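Local coordinates for protein prephenate dehydratase (Arthrobacter aurescens, PDB 3MWB) that probably catalyses the decarboxylating dehydration of prephenate to 3-phenylpyruvate in phenylalanine biosynthesis and binds L-phenylalanine at its ACT domain, at residues Y9-P14 / F18-L23; M24-A29 / I82-L87. All coordinates share one frame; numbering follows the deposited sequence.

Interaction 1: Y9-P14 / F18-L23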
loop_
_atom_site.group_PDB
_atom_site.type_symbol
_atom_site.label_atom_id
_atom_site.label_comp_id
_atom_site.label_asym_id
_atom_site.label_seq_id
_atom_site.Cartn_x
_atom_site.Cartn_y
_atom_site.Cartn_z
ATOM N N TYR A 9 18.172 -7.372 40.754
ATOM C CA TYR A 9 17.447 -7.960 39.655
ATOM C C TYR A 9 16.375 -8.881 40.167
ATOM O O TYR A 9 16.558 -9.552 41.187
ATOM C CB TYR A 9 18.391 -8.780 38.789
ATOM C CG TYR A 9 19.416 -7.971 38.058
ATOM C CD1 TYR A 9 19.034 -6.996 37.138
ATOM C CD2 TYR A 9 20.779 -8.186 38.270
ATOM C CE1 TYR A 9 19.980 -6.251 36.459
ATOM C CE2 TYR A 9 21.733 -7.439 37.593
ATOM C CZ TYR A 9 21.326 -6.478 36.690
ATOM O OH TYR A 9 22.264 -5.746 36.007
ATOM N N THR A 10 15.255 -8.915 39.460
ATOM C CA THR A 10 14.322 -9.994 39.594
ATOM C C THR A 10 14.384 -10.843 38.314
ATOM O O THR A 10 14.958 -10.430 37.309
ATOM C CB THR A 10 12.887 -9.513 39.856
ATOM O OG1 THR A 10 12.409 -8.761 38.734
ATOM C CG2 THR A 10 12.826 -8.635 41.130
ATOM N N PHE A 11 13.804 -12.031 38.379
ATOM C CA PHE A 11 13.727 -12.936 37.243
ATOM C C PHE A 11 12.641 -13.944 37.517
ATOM O O PHE A 11 12.200 -14.107 38.668
ATOM C CB PHE A 11 15.060 -13.644 36.966
ATOM C CG PHE A 11 15.540 -14.537 38.081
ATOM C CD1 PHE A 11 16.184 -14.005 39.196
ATOM C CD2 PHE A 11 15.367 -15.917 38.007
ATOM C CE1 PHE A 11 16.639 -14.828 40.201
ATOM C CE2 PHE A 11 15.822 -16.752 39.017
ATOM C CZ PHE A 11 16.455 -16.211 40.116
ATOM N N LEU A 12 12.206 -14.611 36.450
ATOM C CA LEU A 12 11.213 -15.655 36.561
ATOM C C LEU A 12 11.865 -16.844 37.270
ATOM O O LEU A 12 12.813 -17.433 36.763
ATOM C CB LEU A 12 10.691 -16.059 35.175
ATOM C CG LEU A 12 9.561 -17.097 35.127
ATOM C CD1 LEU A 12 8.295 -16.614 35.845
ATOM C CD2 LEU A 12 9.227 -17.471 33.681
ATOM N N GLY A 13 11.375 -17.150 38.464
ATOM C CA GLY A 13 11.947 -18.213 39.268
ATOM C C GLY A 13 11.334 -19.552 38.927
ATOM O O GLY A 13 10.532 -19.653 37.985
ATOM N N PRO A 14 11.691 -20.592 39.700
ATOM C CA PRO A 14 12.575 -20.489 40.859
ATOM C C PRO A 14 14.069 -20.409 40.484
ATOM O O PRO A 14 14.408 -20.242 39.323
ATOM C CB PRO A 14 12.256 -21.768 41.653
ATOM C CG PRO A 14 11.764 -22.766 40.596
ATOM C CD PRO A 14 11.326 -21.986 39.385
ATOM N N PHE A 18 16.555 -22.119 33.475
ATOM C CA PHE A 18 17.228 -21.503 32.344
ATOM C C PHE A 18 17.189 -19.974 32.432
ATOM O O PHE A 18 18.143 -19.300 32.056
ATOM C CB PHE A 18 16.614 -22.013 31.027
ATOM C CG PHE A 18 17.025 -23.405 30.699
ATOM C CD1 PHE A 18 16.363 -24.500 31.281
ATOM C CD2 PHE A 18 18.122 -23.636 29.870
ATOM C CE1 PHE A 18 16.777 -25.812 30.999
ATOM C CE2 PHE A 18 18.541 -24.937 29.580
ATOM C CZ PHE A 18 17.859 -26.027 30.142
ATOM N N THR A 19 16.096 -19.436 32.966
ATOM C CA THR A 19 16.004 -17.988 33.178
ATOM C C THR A 19 17.123 -17.453 34.087
ATOM O O THR A 19 17.792 -16.487 33.723
ATOM C CB THR A 19 14.618 -17.570 33.679
ATOM O OG1 THR A 19 13.614 -18.218 32.880
ATOM C CG2 THR A 19 14.429 -16.070 33.561
ATOM N N GLU A 20 17.331 -18.065 35.247
ATOM C CA GLU A 20 18.425 -17.617 36.116
ATOM C C GLU A 20 19.778 -17.698 35.397
ATOM O O GLU A 20 20.551 -16.739 35.401
ATOM C CB GLU A 20 18.482 -18.392 37.432
ATOM C CG GLU A 20 19.684 -17.965 38.270
ATOM C CD GLU A 20 19.567 -18.277 39.750
ATOM O OE1 GLU A 20 19.263 -19.434 40.125
ATOM O OE2 GLU A 20 19.816 -17.343 40.537
ATOM N N ALA A 21 20.042 -18.852 34.781
ATOM C CA ALA A 21 21.270 -19.061 33.999
ATOM C C ALA A 21 21.533 -17.905 33.041
ATOM O O ALA A 21 22.665 -17.482 32.884
ATOM C CB ALA A 21 21.216 -20.401 33.246
ATOM N N ALA A 22 20.465 -17.385 32.437
ATOM C CA ALA A 22 20.531 -16.252 31.506
ATOM C C ALA A 22 20.855 -14.922 32.186
ATOM O O ALA A 22 21.661 -14.150 31.686
ATOM C CB ALA A 22 19.222 -16.137 30.738
ATOM N N LEU A 23 20.200 -14.642 33.310
ATOM C CA LEU A 23 20.552 -13.482 34.129
ATOM C C LEU A 23 22.019 -13.535 34.512
ATOM O O LEU A 23 22.711 -12.516 34.514
ATOM C CB LEU A 23 19.704 -13.454 35.408
ATOM C CG LEU A 23 19.906 -12.275 36.368
ATOM C CD1 LEU A 23 19.850 -10.915 35.630
ATOM C CD2 LEU A 23 18.870 -12.337 37.490
HETATM O O HOH W 1 12.170 -19.508 34.644
#
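With chi1 at 63°, Phe-11 holds its CG between the backbone N and the carbonyl carbon, which stands the ring up from the strand against Leu-23 and Glu-20 of the helix; Leu-23 answers with CG anti to its own N (-178°), and its two methyls part between two aromatic residues. Leu-23 CD1 lies over one face of the Tyr-9 ring, 4.1 Å from the centroid and displaced from the ring centre, a CH-pi contact. Leu-23 CD2 reaches Phe-11 CD1 at 3.6 Å and also rests on Tyr-9 CB. Further round the Phe-11 ring, Glu-20 CB meets Phe-11 CE2 at 3.5 Å, an oblique approach, while the carboxylate runs on past CZ with its plane 30° from that of the ring.

These residues join strand 8-12 to helix 18-23, the first two elements of a beta-alpha-beta unit completed by strand 33-37; the helix runs back roughly antiparallel to the strand, the axes of segments 9-12 and 18-23 coming within 7.8 Å of each other. Toward the start of the helix Thr-19 CB packs 3.6 Å from Leu-12 O. No direct hydrogen bond crosses the interface, but a water donates to Leu-12 O at 3.0 Å and pairs with Thr-19 OG1 at 2.6 Å. The buried Glu-20 carboxylate is fixed from the connecting loop, where OE1 accepts a hydrogen bond from the backbone N of Gly-16.

Interaction 2: M24-A29 / I82-L87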
loop_
_atom_site.group_PDB
_atom_site.type_symbol
_atom_site.label_atom_id
_atom_site.label_comp_id
_atom_site.label_asym_id
_atom_site.label_seq_id
_atom_site.Cartn_x
_atom_site.Cartn_y
_atom_site.Cartn_z
HETATM N N MSE A 24 22.480 -14.741 34.824
HETATM C CA MSE A 24 23.853 -14.978 35.286
HETATM C C MSE A 24 24.917 -14.541 34.281
HETATM O O MSE A 24 26.074 -14.305 34.654
HETATM C CB MSE A 24 24.049 -16.454 35.648
HETATM C CG MSE A 24 23.538 -16.815 37.029
HETATM SE SE MSE A 24 24.368 -15.688 38.378
HETATM C CE MSE A 24 24.021 -13.979 37.549
ATOM N N GLN A 25 24.519 -14.429 33.006
ATOM C CA GLN A 25 25.425 -14.045 31.906
ATOM C C GLN A 25 25.552 -12.525 31.728
ATOM O O GLN A 25 26.463 -12.048 31.061
ATOM C CB GLN A 25 25.010 -14.706 30.571
ATOM C CG GLN A 25 24.086 -13.861 29.669
ATOM C CD GLN A 25 24.013 -14.358 28.229
ATOM O OE1 GLN A 25 23.992 -15.557 27.969
ATOM N NE2 GLN A 25 23.955 -13.426 27.288
ATOM N N VAL A 26 24.622 -11.765 32.312
ATOM C CA VAL A 26 24.657 -10.288 32.220
ATOM C C VAL A 26 25.802 -9.742 33.067
ATOM O O VAL A 26 25.940 -10.140 34.220
ATOM C CB VAL A 26 23.336 -9.651 32.707
ATOM C CG1 VAL A 26 23.326 -8.144 32.445
ATOM C CG2 VAL A 26 22.145 -10.328 32.043
ATOM N N PRO A 27 26.635 -8.835 32.506
ATOM C CA PRO A 27 27.812 -8.333 33.261
ATOM C C PRO A 27 27.439 -7.785 34.644
ATOM O O PRO A 27 26.435 -7.092 34.771
ATOM C CB PRO A 27 28.347 -7.205 32.375
ATOM C CG PRO A 27 27.896 -7.563 30.985
ATOM C CD PRO A 27 26.571 -8.276 31.138
ATOM N N GLY A 28 28.229 -8.123 35.665
ATOM C CA GLY A 28 27.979 -7.689 37.042
ATOM C C GLY A 28 26.913 -8.463 37.816
ATOM O O GLY A 28 26.784 -8.289 39.032
ATOM N N ALA A 29 26.160 -9.328 37.135
ATOM C CA ALA A 29 25.004 -9.985 37.761
ATOM C C ALA A 29 25.361 -11.090 38.749
ATOM O O ALA A 29 24.647 -11.291 39.736
ATOM C CB ALA A 29 24.026 -10.498 36.715
ATOM N N ILE A 82 12.968 -2.167 27.663
ATOM C CA ILE A 82 13.994 -3.165 27.448
ATOM C C ILE A 82 15.348 -2.466 27.327
ATOM O O ILE A 82 15.536 -1.614 26.460
ATOM C CB ILE A 82 13.708 -3.971 26.164
ATOM C CG1 ILE A 82 12.376 -4.719 26.316
ATOM C CG2 ILE A 82 14.874 -4.940 25.871
ATOM C CD1 ILE A 82 11.768 -5.258 24.971
ATOM N N ILE A 83 16.289 -2.831 28.189
ATOM C CA ILE A 83 17.642 -2.259 28.142
ATOM C C ILE A 83 18.693 -3.237 27.582
ATOM O O ILE A 83 19.797 -2.835 27.234
ATOM C CB ILE A 83 18.066 -1.766 29.532
ATOM C CG1 ILE A 83 18.208 -2.943 30.513
ATOM C CG2 ILE A 83 17.041 -0.760 30.065
ATOM C CD1 ILE A 83 18.687 -2.502 31.961
ATOM N N ARG A 84 18.331 -4.519 27.509
ATOM C CA ARG A 84 19.227 -5.574 27.050
ATOM C C ARG A 84 18.422 -6.763 26.591
ATOM O O ARG A 84 17.354 -7.056 27.144
ATOM C CB ARG A 84 20.153 -6.035 28.156
ATOM C CG ARG A 84 21.127 -7.139 27.724
ATOM C CD ARG A 84 21.981 -7.611 28.897
ATOM N NE ARG A 84 22.923 -6.582 29.289
ATOM C CZ ARG A 84 24.163 -6.486 28.818
ATOM N NH1 ARG A 84 24.611 -7.364 27.924
ATOM N NH2 ARG A 84 24.943 -5.504 29.233
ATOM N N GLU A 85 18.940 -7.453 25.584
ATOM C CA GLU A 85 18.369 -8.722 25.195
ATOM C C GLU A 85 19.484 -9.766 25.290
ATOM O O GLU A 85 20.654 -9.427 25.187
ATOM C CB GLU A 85 17.736 -8.626 23.796
ATOM C CG GLU A 85 18.705 -8.464 22.642
ATOM C CD GLU A 85 18.085 -8.849 21.288
ATOM O OE1 GLU A 85 16.861 -9.096 21.217
ATOM O OE2 GLU A 85 18.824 -8.884 20.290
ATOM N N ALA A 86 19.106 -11.015 25.534
ATOM C CA ALA A 86 20.051 -12.136 25.553
ATOM C C ALA A 86 19.527 -13.318 24.745
ATOM O O ALA A 86 18.328 -13.640 24.775
ATOM C CB ALA A 86 20.323 -12.561 26.967
ATOM N N LEU A 87 20.432 -13.965 24.025
ATOM C CA LEU A 87 20.096 -15.167 23.291
ATOM C C LEU A 87 20.957 -16.274 23.872
ATOM O O LEU A 87 22.168 -16.324 23.592
ATOM C CB LEU A 87 20.382 -14.995 21.802
ATOM C CG LEU A 87 19.290 -14.347 20.964
ATOM C CD1 LEU A 87 19.856 -13.920 19.595
ATOM C CD2 LEU A 87 18.098 -15.281 20.800
HETATM O O HOH W 2 23.020 -13.086 24.262
#
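One face of the Arg-84 guanidinium carries both Pro-27 and Val-26: Pro-27 CD sits 3.6 Å above the plane, off-centre, near the margin of the group, and Val-26 CG1 comes in by the NE end, 3.5 Å from Arg-84 NE. The proline's nearest guanidinium atom is Arg-84 NH2, 3.7 Å from Pro-27 CD. The arginine leaves its strand extended through CG and CD, then bends at chi3 (-70°), which turns the flat group across the loop residues. It is van der Waals packing of aliphatic carbon on a planar cation, with no hydrogen bond between the segments.

Farther along the strand, Gln-25 NE2 lies 3.7 Å from the Ala-86 methyl, CB. A water accepts from Gln-25 NE2 at 3.2 Å and from Leu-87 N at 2.7 Å. Gln-25 has a second conformer, so the amide contact and its water bridge are doubtful as constant features.

On the loop side, Val-26 to Ala-29 form a type II beta turn, closed by Ala-29 N to Val-26 O, with Gly-28 at positive phi. This is an alpha-to-beta connection of an alpha/beta domain, lying against strand 81-89, the outermost strand of the five-stranded mixed sheet within this chain.

The two contacts follow one another along the chain: segment 24-29 comes directly after segment 18-23, so one continuous piece of chain supplies a side to each contact. Their centres are 11 Å apart, and they touch where Ala-29 CB packs 3.9 Å from Tyr-9 CE2. Both reach the same five-stranded mixed sheet, interaction 1 through the inner strand 8-12 and interaction 2 through strand 81-89, outermost on one side, with strands 54-60 and 181-188 lying between them. The helix and its following loop thus span several strands of the prephenate dehydratase region before the chain enters strand 33-37 at the other margin of the sheet.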